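Local coordinates for protein TASOR (Homo sapiens, PDB 6TL1) that acts in the HUSH complex, which maintains epigenetic silencing by promoting recruitment of SETDB1 and MORC2, and is represented here by its pseudo-PARP domain, at residues 53-58 with 133-138; 70-75 with 200-205; 156-161 with 196-201; 112-117 with 169-174. One frame throughout, in Å; residues are numbered along the deposited sequence.

Interaction 1: 53-58 with 133-138; sequences EKRREL and KIMKGK
The one flat group in this contact, the guanidinium of Arg55, meets the sulfur of Met135 obliquely: SD lies neither squarely over a face nor at an edge, and is 4.1 Å from NE. Closer approach falls to the aliphatic root of the arginine, where Arg55 CG comes within 3.4 Å of Met135 SD and Arg55 CB is 3.6 Å from Met135 CE. The two side chains cross at about a right angle, so the thioether lies across the stem of the arginine and does not run alongside it. Met135 is bent at its last torsion (chi3 -76°), which turns the methyl against the helix surface, 3.7 Å from Arg55 CA. The same methyl is also 4.3 Å from Leu58 CD1, a looser apolar contact. Arg55 NH2 and Lys133 NZ stand 5.3 Å apart; the guanidinium has its partner in Glu70, though their modelled separation is too short to be trusted in detail. Lys54 touches Met135 CE with its CG and sends its amine away to Glu186. Helix 45-60 therefore packs against strand 126-134 and the chain that follows it, with buried Met135 filling the interface beside Phe51 of the same helix. The backbone of Met135 pairs with His198, while Leu58 continues the packing onto Glu158.

Interaction 2: 70-75 with 200-205; sequences ESYAFL and CPYAVV
Tyr72 and Tyr202 make the whole of this contact, ring against ring, and no other pair of residues between 70-75 and 200-205 comes within 4.5 Å. The close part is one-sided: Tyr72 CE1 sits over a face of the Tyr202 ring, 3.7 Å from CD2 and displaced toward the rim. The rings meet obliquely, with centroids 5.1 Å apart and planes inclined at 50°. Both rings reach this position from strands separated by strand 126-134, their CA atoms 8.6 Å apart. Tyr202 has CG anti to the backbone N (chi1 175°), which directs its ring toward Tyr72, and it belongs to a classic beta bulge in which Tyr202 and Ala203 both face Ile131. Ile20 of helix 12-22 touches both tyrosines, and Ile131 lies against Tyr72. The phenol ends are about as near, Tyr72 OH being 3.7 Å from Tyr202 CZ, but the two OH atoms of Tyr72 and Tyr202, 3.8 Å apart, form no bond. What is loose is the setting: both tyrosines remain partly exposed, and the contact belongs to the surface of the sheet. Its chemistry is accordingly dispersive: carbon of one ring lies on the pi face of the other, and the hydroxyls, too far apart to bond to each other, add no polar link across the contact.

Interaction 3: 156-161 with 196-201; sequences KHECHV and PRHVCP
His198 points its imidazole edge at the backbone of Glu158, while the glutamate side chain runs across it at about a right angle. The central bond is His198 NE2 to Glu158 O, 2.8 Å long and nearly straight at 172°. The oxygen lies in the ring plane, whereas the donor is tilted 23° from the carbonyl plane. A straight, in-plane bond to a backbone oxygen would hold the imidazole against rotation. The first torsion of His198 (chi1 49°) places CG between the backbone N and the carbonyl carbon, and from there the ring reaches over to 156-161. Beside the bond, Glu158 CB packs 3.7 Å from His198 CD2. The glutamate then bends at chi2, and its carboxylate turns away to a salt bridge with Arg63 and a hydrogen bond from Lys138 N, leaving Glu158 OE2 5.6 Å from His198 NE2. Phe184 also meets the imidazole, and Met135 touches it. The arrangement is a buried side-chain-to-backbone tie between loops: His198 precedes strand 199-209 of the antiparallel sheet, and Glu158 precedes strand 159-162 of the mixed sheet, so the bond links the two sheets of this pseudo-PARP domain at their strand entrances.

Interaction 4: 112-117 with 169-174; sequences YADLLQ and TSLLAY
Apolar packing is led by Leu171, whose CD2 methyl reaches segment 112-117 and lies 4.0 Å from Leu115 CB. Its first torsion (chi1 -66°) sets CG anti to the carbonyl carbon, and the branched end then comes nearer to the opposite segment than its starting bond suggests. Leu115 approaches with its CB, and its side chain also packs on Ala176 and Tyr177 of helix 176-179. Contacts of methyl with polar atoms form a second group. Leu171 CD2 is 3.6 Å from Asp114 O and 3.8 Å from Asp114 CG, while Leu171 CD1 is 3.9 Å from Asp114 OD2, so both methyls rest against the aspartate. Each side of the contact is a type I beta turn, Tyr112 to Leu115 and Ser170 to Ala173, in loops that follow strands 107-110 and 159-162 of the mixed sheet. Within the second turn Leu172 N donates to Ser170 OG over 3.1 Å at 162°, an ST turn, alongside the backbone bond from Ala173 N to Ser170 O. Other hydrogen bonds run to a third loop, between helix 12-22 and strand 34-42. Buried Asp114 is gripped there by three partners: OD2 is bonded to Ser30 OG and Glu27 N, and OD1 to Leu26 N. Glu27 OE2 in turn accepts from Leu171 N, joining the same loop to the second segment.

Interactions 1, 2 and 3 all reach the five-stranded antiparallel sheet, through strands 71-77, 126-134 and 199-209. Interactions 1 and 3 are closest, with centres about 7 Å apart, and meet through the Glu57–Arg197 salt bridge. Interaction 2, about 15 Å from interaction 1 between centres, joins it where Ile134 packs on Ala73, and shares Cys200 and Pro201 with interaction 3. Interaction 4 is centred about 26 and 22 Å from interactions 1 and 3, but touches interaction 2, where Phe74 packs on Ala113 and Leu116. Along the chain, 1 closes before 3 opens, while 2 spans both segments of 4. Helix 45-60, the antiparallel sheet and strand 159-162 thus meet around 1 and 3; 4 joins two loops across the pseudo-PARP domain.

Interaction 1: 53-58 with 133-138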
loop_
_atom_site.group_PDB
_atom_site.type_symbol
_atom_site.label_atom_id
_atom_site.label_comp_id
_atom_site.label_asym_id
_atom_site.label_seq_id
_atom_site.Cartn_x
_atom_site.Cartn_y
_atom_site.Cartn_z
ATOM N N GLU A 53 -15.937 8.759 4.072
ATOM C CA GLU A 53 -16.116 10.204 3.970
ATOM C C GLU A 53 -15.239 10.785 2.864
ATOM O O GLU A 53 -15.703 11.593 2.050
ATOM C CB GLU A 53 -15.789 10.848 5.319
ATOM C CG GLU A 53 -15.759 12.363 5.336
ATOM C CD GLU A 53 -17.077 12.995 4.938
ATOM O OE1 GLU A 53 -17.046 14.016 4.218
ATOM O OE2 GLU A 53 -18.140 12.468 5.331
ATOM N N LYS A 54 -13.975 10.362 2.803
ATOM C CA LYS A 54 -13.066 10.874 1.781
ATOM C C LYS A 54 -13.554 10.521 0.388
ATOM O O LYS A 54 -13.519 11.356 -0.521
ATOM C CB LYS A 54 -11.658 10.312 1.997
ATOM C CG LYS A 54 -10.662 10.643 0.882
ATOM C CD LYS A 54 -10.337 12.135 0.886
ATOM C CE LYS A 54 -9.267 12.459 -0.164
ATOM N NZ LYS A 54 -8.918 13.915 -0.211
ATOM N N ARG A 55 -14.064 9.302 0.209
ATOM C CA ARG A 55 -14.576 8.928 -1.102
ATOM C C ARG A 55 -15.727 9.819 -1.536
ATOM O O ARG A 55 -15.833 10.165 -2.715
ATOM C CB ARG A 55 -15.022 7.466 -1.136
ATOM C CG ARG A 55 -15.334 7.074 -2.564
ATOM C CD ARG A 55 -16.375 6.019 -2.686
ATOM N NE ARG A 55 -15.879 4.732 -2.228
ATOM C CZ ARG A 55 -16.361 4.079 -1.176
ATOM N NH1 ARG A 55 -17.363 4.592 -0.470
ATOM N NH2 ARG A 55 -15.847 2.905 -0.835
ATOM N N ARG A 56 -16.624 10.184 -0.613
ATOM C CA ARG A 56 -17.722 11.039 -1.038
ATOM C C ARG A 56 -17.247 12.465 -1.295
ATOM O O ARG A 56 -17.831 13.171 -2.126
ATOM C CB ARG A 56 -18.857 11.028 -0.013
ATOM C CG ARG A 56 -19.547 9.670 0.153
ATOM C CD ARG A 56 -20.740 9.792 1.073
ATOM N NE ARG A 56 -21.897 10.256 0.332
ATOM C CZ ARG A 56 -23.077 10.494 0.877
ATOM N NH1 ARG A 56 -24.083 10.908 0.120
ATOM N NH2 ARG A 56 -23.251 10.319 2.182
ATOM N N GLU A 57 -16.206 12.921 -0.599
ATOM C CA GLU A 57 -15.666 14.242 -0.924
ATOM C C GLU A 57 -14.986 14.232 -2.285
ATOM O O GLU A 57 -15.064 15.214 -3.027
ATOM C CB GLU A 57 -14.688 14.733 0.146
ATOM C CG GLU A 57 -15.116 14.529 1.572
ATOM C CD GLU A 57 -14.176 15.198 2.557
ATOM O OE1 GLU A 57 -13.047 15.560 2.154
ATOM O OE2 GLU A 57 -14.564 15.363 3.736
ATOM N N LEU A 58 -14.323 13.130 -2.635
ATOM C CA LEU A 58 -13.693 13.067 -3.952
ATOM C C LEU A 58 -14.744 13.145 -5.049
ATOM O O LEU A 58 -14.563 13.865 -6.041
ATOM C CB LEU A 58 -12.848 11.799 -4.090
ATOM C CG LEU A 58 -11.535 11.775 -3.307
ATOM C CD1 LEU A 58 -10.884 10.399 -3.370
ATOM C CD2 LEU A 58 -10.569 12.850 -3.819
ATOM N N LYS A 133 -6.802 -1.137 1.646
ATOM C CA LYS A 133 -7.621 -0.676 0.545
ATOM C C LYS A 133 -7.285 0.793 0.317
ATOM O O LYS A 133 -7.004 1.536 1.261
ATOM C CB LYS A 133 -9.116 -0.874 0.802
ATOM C CG LYS A 133 -9.742 -0.020 1.878
ATOM C CD LYS A 133 -11.264 -0.222 1.858
ATOM C CE LYS A 133 -11.981 0.504 3.000
ATOM N NZ LYS A 133 -13.437 0.130 3.031
ATOM N N ILE A 134 -7.236 1.186 -0.954
ATOM C CA ILE A 134 -6.809 2.520 -1.347
ATOM C C ILE A 134 -7.732 3.007 -2.445
ATOM O O ILE A 134 -8.405 2.222 -3.117
ATOM C CB ILE A 134 -5.346 2.564 -1.849
ATOM C CG1 ILE A 134 -5.185 1.592 -3.030
ATOM C CG2 ILE A 134 -4.401 2.239 -0.716
ATOM C CD1 ILE A 134 -3.804 1.589 -3.673
ATOM N N MET A 135 -7.747 4.323 -2.614
ATOM C CA MET A 135 -8.289 4.965 -3.804
ATOM C C MET A 135 -7.169 5.765 -4.434
ATOM O O MET A 135 -6.724 6.776 -3.871
ATOM C CB MET A 135 -9.474 5.855 -3.451
ATOM C CG MET A 135 -10.670 5.068 -2.958
ATOM S SD MET A 135 -12.060 6.157 -2.621
ATOM C CE MET A 135 -11.479 6.848 -1.084
ATOM N N LYS A 136 -6.696 5.304 -5.591
ATOM C CA LYS A 136 -5.646 6.050 -6.248
ATOM C C LYS A 136 -6.174 7.372 -6.772
ATOM O O LYS A 136 -5.398 8.314 -6.933
ATOM C CB LYS A 136 -5.013 5.234 -7.380
ATOM C CG LYS A 136 -4.413 3.908 -6.945
ATOM C CD LYS A 136 -3.429 3.399 -7.994
ATOM C CE LYS A 136 -4.093 2.579 -9.082
ATOM N NZ LYS A 136 -4.781 1.373 -8.545
ATOM N N GLY A 137 -7.481 7.460 -7.018
ATOM C CA GLY A 137 -8.081 8.709 -7.454
ATOM C C GLY A 137 -7.434 9.222 -8.725
ATOM O O GLY A 137 -7.103 8.457 -9.647
ATOM N N LYS A 138 -7.253 10.539 -8.785
ATOM C CA LYS A 138 -6.551 11.169 -9.895
ATOM C C LYS A 138 -5.062 11.077 -9.602
ATOM O O LYS A 138 -4.568 11.638 -8.612
ATOM C CB LYS A 138 -7.008 12.611 -10.106
ATOM C CG LYS A 138 -6.104 13.403 -11.038
ATOM C CD LYS A 138 -6.792 14.643 -11.604
ATOM C CE LYS A 138 -7.644 14.292 -12.836
ATOM N NZ LYS A 138 -6.833 14.165 -14.096
#

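Interaction 2: 70-75 with 200-205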
loop_
_atom_site.group_PDB
_atom_site.type_symbol
_atom_site.label_atom_id
_atom_site.label_comp_id
_atom_site.label_asym_id
_atom_site.label_seq_id
_atom_site.Cartn_x
_atom_site.Cartn_y
_atom_site.Cartn_z
ATOM N N GLU A 70 -11.963 1.388 -5.595
ATOM C CA GLU A 70 -11.123 0.784 -4.562
ATOM C C GLU A 70 -10.142 -0.216 -5.164
ATOM O O GLU A 70 -10.505 -1.005 -6.035
ATOM C CB GLU A 70 -11.983 0.088 -3.507
ATOM C CG GLU A 70 -12.834 1.036 -2.687
ATOM C CD GLU A 70 -13.690 0.313 -1.663
ATOM O OE1 GLU A 70 -13.507 -0.913 -1.488
ATOM O OE2 GLU A 70 -14.554 0.971 -1.043
ATOM N N SER A 71 -8.897 -0.179 -4.704
ATOM C CA SER A 71 -7.916 -1.209 -5.047
ATOM C C SER A 71 -7.104 -1.522 -3.792
ATOM O O SER A 71 -7.424 -1.058 -2.692
ATOM C CB SER A 71 -7.056 -0.790 -6.251
ATOM O OG SER A 71 -6.450 0.457 -6.031
ATOM N N TYR A 72 -6.090 -2.375 -3.931
ATOM C CA TYR A 72 -5.323 -2.832 -2.780
ATOM C C TYR A 72 -3.837 -2.549 -2.972
ATOM O O TYR A 72 -3.322 -2.569 -4.091
ATOM C CB TYR A 72 -5.526 -4.346 -2.567
ATOM C CG TYR A 72 -6.957 -4.727 -2.275
ATOM C CD1 TYR A 72 -7.517 -4.473 -1.022
ATOM C CD2 TYR A 72 -7.754 -5.338 -3.235
ATOM C CE1 TYR A 72 -8.822 -4.828 -0.730
ATOM C CE2 TYR A 72 -9.076 -5.706 -2.941
ATOM C CZ TYR A 72 -9.598 -5.426 -1.682
ATOM O OH TYR A 72 -10.897 -5.749 -1.347
ATOM N N ALA A 73 -3.159 -2.262 -1.861
ATOM C CA ALA A 73 -1.711 -2.101 -1.827
ATOM C C ALA A 73 -1.195 -2.683 -0.520
ATOM O O ALA A 73 -1.969 -2.971 0.402
ATOM C CB ALA A 73 -1.293 -0.631 -1.964
ATOM N N PHE A 74 0.129 -2.812 -0.415
ATOM C CA PHE A 74 0.724 -3.685 0.590
ATOM C C PHE A 74 1.865 -3.018 1.341
ATOM O O PHE A 74 2.542 -2.117 0.834
ATOM C CB PHE A 74 1.206 -4.983 -0.076
ATOM C CG PHE A 74 0.218 -5.516 -1.057
ATOM C CD1 PHE A 74 0.269 -5.136 -2.385
ATOM C CD2 PHE A 74 -0.822 -6.321 -0.631
ATOM C CE1 PHE A 74 -0.668 -5.576 -3.276
ATOM C CE2 PHE A 74 -1.765 -6.773 -1.523
ATOM C CZ PHE A 74 -1.685 -6.399 -2.851
ATOM N N LEU A 75 2.068 -3.490 2.566
ATOM C CA LEU A 75 3.149 -3.015 3.414
ATOM C C LEU A 75 3.611 -4.170 4.287
ATOM O O LEU A 75 2.823 -4.712 5.070
ATOM C CB LEU A 75 2.703 -1.838 4.281
ATOM C CG LEU A 75 3.832 -1.116 5.018
ATOM C CD1 LEU A 75 4.750 -0.436 4.016
ATOM C CD2 LEU A 75 3.264 -0.082 5.996
ATOM N N CYS A 200 -6.649 2.749 3.883
ATOM C CA CYS A 200 -7.306 2.128 5.035
ATOM C C CYS A 200 -6.883 0.670 5.181
ATOM O O CYS A 200 -6.993 -0.101 4.213
ATOM C CB CYS A 200 -8.829 2.226 4.892
ATOM S SG CYS A 200 -9.739 1.686 6.350
ATOM N N PRO A 201 -6.399 0.254 6.349
ATOM C CA PRO A 201 -6.045 -1.160 6.539
ATOM C C PRO A 201 -7.267 -2.060 6.400
ATOM O O PRO A 201 -8.343 -1.774 6.938
ATOM C CB PRO A 201 -5.468 -1.201 7.955
ATOM C CG PRO A 201 -6.082 -0.043 8.639
ATOM C CD PRO A 201 -6.256 1.028 7.593
ATOM N N TYR A 202 -7.094 -3.141 5.649
ATOM C CA TYR A 202 -8.147 -4.077 5.278
ATOM C C TYR A 202 -7.899 -5.496 5.769
ATOM O O TYR A 202 -8.834 -6.154 6.239
ATOM C CB TYR A 202 -8.285 -4.067 3.739
ATOM C CG TYR A 202 -9.253 -5.077 3.181
ATOM C CD1 TYR A 202 -10.619 -4.812 3.161
ATOM C CD2 TYR A 202 -8.802 -6.285 2.644
ATOM C CE1 TYR A 202 -11.514 -5.731 2.652
ATOM C CE2 TYR A 202 -9.691 -7.211 2.142
ATOM C CZ TYR A 202 -11.036 -6.930 2.133
ATOM O OH TYR A 202 -11.924 -7.854 1.619
ATOM N N ALA A 203 -6.658 -5.984 5.697
ATOM C CA ALA A 203 -6.358 -7.343 6.127
ATOM C C ALA A 203 -4.886 -7.436 6.493
ATOM O O ALA A 203 -4.072 -6.611 6.076
ATOM C CB ALA A 203 -6.696 -8.370 5.032
ATOM N N VAL A 204 -4.557 -8.461 7.279
ATOM C CA VAL A 204 -3.181 -8.772 7.657
ATOM C C VAL A 204 -2.948 -10.260 7.435
ATOM O O VAL A 204 -3.789 -11.087 7.809
ATOM C CB VAL A 204 -2.883 -8.400 9.121
ATOM C CG1 VAL A 204 -1.400 -8.547 9.411
ATOM C CG2 VAL A 204 -3.352 -6.975 9.416
ATOM N N VAL A 205 -1.817 -10.595 6.822
ATOM C CA VAL A 205 -1.403 -11.977 6.634
ATOM C C VAL A 205 0.012 -12.126 7.163
ATOM O O VAL A 205 0.809 -11.181 7.156
ATOM C CB VAL A 205 -1.448 -12.401 5.156
ATOM C CG1 VAL A 205 -2.872 -12.376 4.629
ATOM C CG2 VAL A 205 -0.533 -11.500 4.331
#

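Interaction 3: 156-161 with 196-201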
loop_
_atom_site.group_PDB
_atom_site.type_symbol
_atom_site.label_atom_id
_atom_site.label_comp_id
_atom_site.label_asym_id
_atom_site.label_seq_id
_atom_site.Cartn_x
_atom_site.Cartn_y
_atom_site.Cartn_z
ATOM N N LYS A 156 -4.564 18.538 -5.382
ATOM C CA LYS A 156 -5.732 18.118 -6.157
ATOM C C LYS A 156 -5.509 16.789 -6.873
ATOM O O LYS A 156 -6.221 16.466 -7.820
ATOM C CB LYS A 156 -6.138 19.201 -7.163
ATOM C CG LYS A 156 -6.518 20.522 -6.510
ATOM C CD LYS A 156 -7.512 20.352 -5.386
ATOM C CE LYS A 156 -7.892 21.695 -4.783
ATOM N NZ LYS A 156 -8.856 21.501 -3.659
ATOM N N HIS A 157 -4.504 16.031 -6.454
ATOM C CA HIS A 157 -4.269 14.667 -6.893
ATOM C C HIS A 157 -4.204 13.799 -5.651
ATOM O O HIS A 157 -3.895 14.287 -4.561
ATOM C CB HIS A 157 -2.970 14.535 -7.719
ATOM C CG HIS A 157 -3.007 15.285 -9.021
ATOM N ND1 HIS A 157 -2.956 16.661 -9.089
ATOM C CD2 HIS A 157 -3.104 14.849 -10.302
ATOM C CE1 HIS A 157 -3.015 17.042 -10.354
ATOM N NE2 HIS A 157 -3.106 15.962 -11.111
ATOM N N GLU A 158 -4.526 12.517 -5.800
ATOM C CA GLU A 158 -4.575 11.672 -4.613
ATOM C C GLU A 158 -3.263 10.981 -4.297
ATOM O O GLU A 158 -3.033 10.641 -3.127
ATOM C CB GLU A 158 -5.689 10.628 -4.744
ATOM C CG GLU A 158 -7.083 11.180 -4.409
ATOM C CD GLU A 158 -7.475 12.387 -5.253
ATOM O OE1 GLU A 158 -7.845 12.175 -6.431
ATOM O OE2 GLU A 158 -7.369 13.531 -4.762
ATOM N N CYS A 159 -2.392 10.759 -5.286
ATOM C CA CYS A 159 -1.153 10.041 -5.015
ATOM C C CYS A 159 -0.156 10.351 -6.124
ATOM O O CYS A 159 -0.514 10.878 -7.178
ATOM C CB CYS A 159 -1.340 8.521 -4.914
ATOM S SG CYS A 159 -1.933 7.761 -6.461
ATOM N N HIS A 160 1.108 10.053 -5.855
ATOM C CA HIS A 160 2.130 9.994 -6.891
ATOM C C HIS A 160 2.429 8.544 -7.230
ATOM O O HIS A 160 2.378 7.674 -6.356
ATOM C CB HIS A 160 3.423 10.663 -6.428
ATOM C CG HIS A 160 3.323 12.152 -6.276
ATOM N ND1 HIS A 160 4.364 12.919 -5.796
ATOM C CD2 HIS A 160 2.315 13.015 -6.547
ATOM C CE1 HIS A 160 4.008 14.191 -5.791
ATOM N NE2 HIS A 160 2.765 14.276 -6.235
ATOM N N VAL A 161 2.777 8.293 -8.500
ATOM C CA VAL A 161 3.301 7.005 -8.940
ATOM C C VAL A 161 4.442 7.292 -9.908
ATOM O O VAL A 161 4.573 8.400 -10.430
ATOM C CB VAL A 161 2.256 6.086 -9.630
ATOM C CG1 VAL A 161 1.040 5.883 -8.742
ATOM C CG2 VAL A 161 1.858 6.638 -10.996
ATOM N N PRO A 196 -3.217 10.250 5.506
ATOM C CA PRO A 196 -4.159 10.348 4.385
ATOM C C PRO A 196 -5.322 9.406 4.613
ATOM O O PRO A 196 -5.132 8.274 5.057
ATOM C CB PRO A 196 -3.320 9.915 3.174
ATOM C CG PRO A 196 -1.891 10.113 3.604
ATOM C CD PRO A 196 -1.897 9.765 5.073
ATOM N N ARG A 197 -6.533 9.879 4.324
ATOM C CA ARG A 197 -7.716 9.089 4.644
ATOM C C ARG A 197 -8.157 8.142 3.533
ATOM O O ARG A 197 -9.000 7.266 3.797
ATOM C CB ARG A 197 -8.906 9.983 5.019
ATOM C CG ARG A 197 -8.639 11.108 6.021
ATOM C CD ARG A 197 -9.825 12.085 6.055
ATOM N NE ARG A 197 -9.840 12.968 4.908
ATOM C CZ ARG A 197 -10.882 13.715 4.567
ATOM N NH1 ARG A 197 -10.818 14.506 3.504
ATOM N NH2 ARG A 197 -12.017 13.629 5.245
ATOM N N HIS A 198 -7.603 8.260 2.324
ATOM C CA HIS A 198 -7.932 7.338 1.243
ATOM C C HIS A 198 -7.020 6.110 1.234
ATOM O O HIS A 198 -6.917 5.417 0.219
ATOM C CB HIS A 198 -7.936 8.067 -0.113
ATOM C CG HIS A 198 -6.733 8.919 -0.380
ATOM N ND1 HIS A 198 -6.271 9.873 0.504
ATOM C CD2 HIS A 198 -5.928 9.003 -1.470
ATOM C CE1 HIS A 198 -5.216 10.478 -0.011
ATOM N NE2 HIS A 198 -4.981 9.965 -1.206
ATOM N N VAL A 199 -6.399 5.821 2.370
ATOM C CA VAL A 199 -5.654 4.607 2.657
ATOM C C VAL A 199 -6.233 4.020 3.935
ATOM O O VAL A 199 -6.329 4.720 4.949
ATOM C CB VAL A 199 -4.155 4.903 2.835
ATOM C CG1 VAL A 199 -3.440 3.694 3.372
ATOM C CG2 VAL A 199 -3.545 5.394 1.501
ATOM N N CYS A 200 -6.649 2.749 3.883
ATOM C CA CYS A 200 -7.306 2.128 5.035
ATOM C C CYS A 200 -6.883 0.670 5.181
ATOM O O CYS A 200 -6.993 -0.101 4.213
ATOM C CB CYS A 200 -8.829 2.226 4.892
ATOM S SG CYS A 200 -9.739 1.686 6.350
ATOM N N PRO A 201 -6.399 0.254 6.349
ATOM C CA PRO A 201 -6.045 -1.160 6.539
ATOM C C PRO A 201 -7.267 -2.060 6.400
ATOM O O PRO A 201 -8.343 -1.774 6.938
ATOM C CB PRO A 201 -5.468 -1.201 7.955
ATOM C CG PRO A 201 -6.082 -0.043 8.639
ATOM C CD PRO A 201 -6.256 1.028 7.593
#

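Interaction 4: 112-117 with 169-174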
loop_
_atom_site.group_PDB
_atom_site.type_symbol
_atom_site.label_atom_id
_atom_site.label_comp_id
_atom_site.label_asym_id
_atom_site.label_seq_id
_atom_site.Cartn_x
_atom_site.Cartn_y
_atom_site.Cartn_z
ATOM N N TYR A 112 3.014 -4.202 -5.470
ATOM C CA TYR A 112 3.116 -5.630 -5.732
ATOM C C TYR A 112 3.340 -6.389 -4.434
ATOM O O TYR A 112 4.182 -6.000 -3.620
ATOM C CB TYR A 112 4.251 -5.927 -6.713
ATOM C CG TYR A 112 4.041 -5.369 -8.100
ATOM C CD1 TYR A 112 3.061 -5.891 -8.921
ATOM C CD2 TYR A 112 4.828 -4.321 -8.592
ATOM C CE1 TYR A 112 2.858 -5.412 -10.192
ATOM C CE2 TYR A 112 4.626 -3.820 -9.879
ATOM C CZ TYR A 112 3.634 -4.387 -10.671
ATOM O OH TYR A 112 3.389 -3.945 -11.942
ATOM N N ALA A 113 2.598 -7.484 -4.258
ATOM C CA ALA A 113 2.655 -8.238 -3.013
ATOM C C ALA A 113 3.909 -9.083 -2.871
ATOM O O ALA A 113 4.145 -9.601 -1.773
ATOM C CB ALA A 113 1.429 -9.144 -2.891
ATOM N N ASP A 114 4.703 -9.263 -3.935
ATOM C CA ASP A 114 5.958 -10.000 -3.830
ATOM C C ASP A 114 7.179 -9.086 -3.842
ATOM O O ASP A 114 8.310 -9.582 -3.867
ATOM C CB ASP A 114 6.074 -11.066 -4.939
ATOM C CG ASP A 114 5.847 -10.510 -6.335
ATOM O OD1 ASP A 114 5.418 -9.340 -6.473
ATOM O OD2 ASP A 114 6.057 -11.272 -7.306
ATOM N N LEU A 115 6.974 -7.762 -3.766
ATOM C CA LEU A 115 8.041 -6.752 -3.800
ATOM C C LEU A 115 7.850 -5.836 -2.594
ATOM O O LEU A 115 7.315 -4.731 -2.721
ATOM C CB LEU A 115 8.001 -5.977 -5.112
ATOM C CG LEU A 115 9.177 -5.052 -5.426
ATOM C CD1 LEU A 115 10.495 -5.699 -5.051
ATOM C CD2 LEU A 115 9.159 -4.704 -6.912
ATOM N N LEU A 116 8.301 -6.299 -1.428
ATOM C CA LEU A 116 8.015 -5.646 -0.157
ATOM C C LEU A 116 9.227 -5.007 0.513
ATOM O O LEU A 116 9.091 -4.471 1.619
ATOM C CB LEU A 116 7.384 -6.658 0.804
ATOM C CG LEU A 116 6.178 -7.392 0.225
ATOM C CD1 LEU A 116 5.867 -8.644 1.047
ATOM C CD2 LEU A 116 4.985 -6.455 0.151
ATOM N N GLN A 117 10.391 -5.026 -0.122
ATOM C CA GLN A 117 11.619 -4.483 0.452
ATOM C C GLN A 117 12.630 -4.381 -0.680
ATOM O O GLN A 117 12.448 -4.980 -1.743
ATOM C CB GLN A 117 12.138 -5.346 1.615
ATOM C CG GLN A 117 12.965 -6.529 1.175
ATOM C CD GLN A 117 13.423 -7.434 2.311
ATOM O OE1 GLN A 117 13.080 -7.230 3.472
ATOM N NE2 GLN A 117 14.242 -8.426 1.973
ATOM N N THR A 169 9.505 -5.373 -14.901
ATOM C CA THR A 169 8.925 -6.706 -15.027
ATOM C C THR A 169 9.580 -7.742 -14.127
ATOM O O THR A 169 9.048 -8.854 -14.008
ATOM C CB THR A 169 8.976 -7.214 -16.481
ATOM O OG1 THR A 169 10.336 -7.384 -16.904
ATOM C CG2 THR A 169 8.259 -6.253 -17.413
ATOM N N SER A 170 10.724 -7.428 -13.523
ATOM C CA SER A 170 11.491 -8.379 -12.735
ATOM C C SER A 170 11.677 -7.869 -11.314
ATOM O O SER A 170 11.987 -6.692 -11.100
ATOM C CB SER A 170 12.859 -8.641 -13.392
ATOM O OG SER A 170 13.701 -9.404 -12.549
ATOM N N LEU A 171 11.536 -8.781 -10.346
ATOM C CA LEU A 171 11.829 -8.473 -8.950
ATOM C C LEU A 171 13.277 -8.039 -8.733
ATOM O O LEU A 171 13.576 -7.442 -7.692
ATOM C CB LEU A 171 11.529 -9.697 -8.079
ATOM C CG LEU A 171 10.059 -10.122 -7.998
ATOM C CD1 LEU A 171 9.915 -11.452 -7.259
ATOM C CD2 LEU A 171 9.233 -9.032 -7.307
ATOM N N LEU A 172 14.172 -8.319 -9.679
ATOM C CA LEU A 172 15.595 -8.007 -9.554
ATOM C C LEU A 172 16.037 -6.802 -10.382
ATOM O O LEU A 172 17.218 -6.453 -10.351
ATOM C CB LEU A 172 16.450 -9.231 -9.922
ATOM C CG LEU A 172 16.161 -10.432 -9.028
ATOM C CD1 LEU A 172 16.761 -11.728 -9.566
ATOM C CD2 LEU A 172 16.610 -10.150 -7.600
ATOM N N ALA A 173 15.131 -6.157 -11.108
ATOM C CA ALA A 173 15.477 -4.941 -11.828
ATOM C C ALA A 173 15.928 -3.848 -10.857
ATOM O O ALA A 173 15.504 -3.794 -9.701
ATOM C CB ALA A 173 14.283 -4.459 -12.652
ATOM N N TYR A 174 16.808 -2.979 -11.338
ATOM C CA TYR A 174 17.363 -1.919 -10.502
ATOM C C TYR A 174 16.258 -1.064 -9.887
ATOM O O TYR A 174 15.448 -0.473 -10.605
ATOM C CB TYR A 174 18.278 -1.038 -11.339
ATOM C CG TYR A 174 19.030 -0.005 -10.539
ATOM C CD1 TYR A 174 20.019 -0.390 -9.641
ATOM C CD2 TYR A 174 18.729 1.347 -10.651
ATOM C CE1 TYR A 174 20.723 0.545 -8.907
ATOM C CE2 TYR A 174 19.421 2.302 -9.904
ATOM C CZ TYR A 174 20.413 1.889 -9.033
ATOM O OH TYR A 174 21.113 2.813 -8.293
#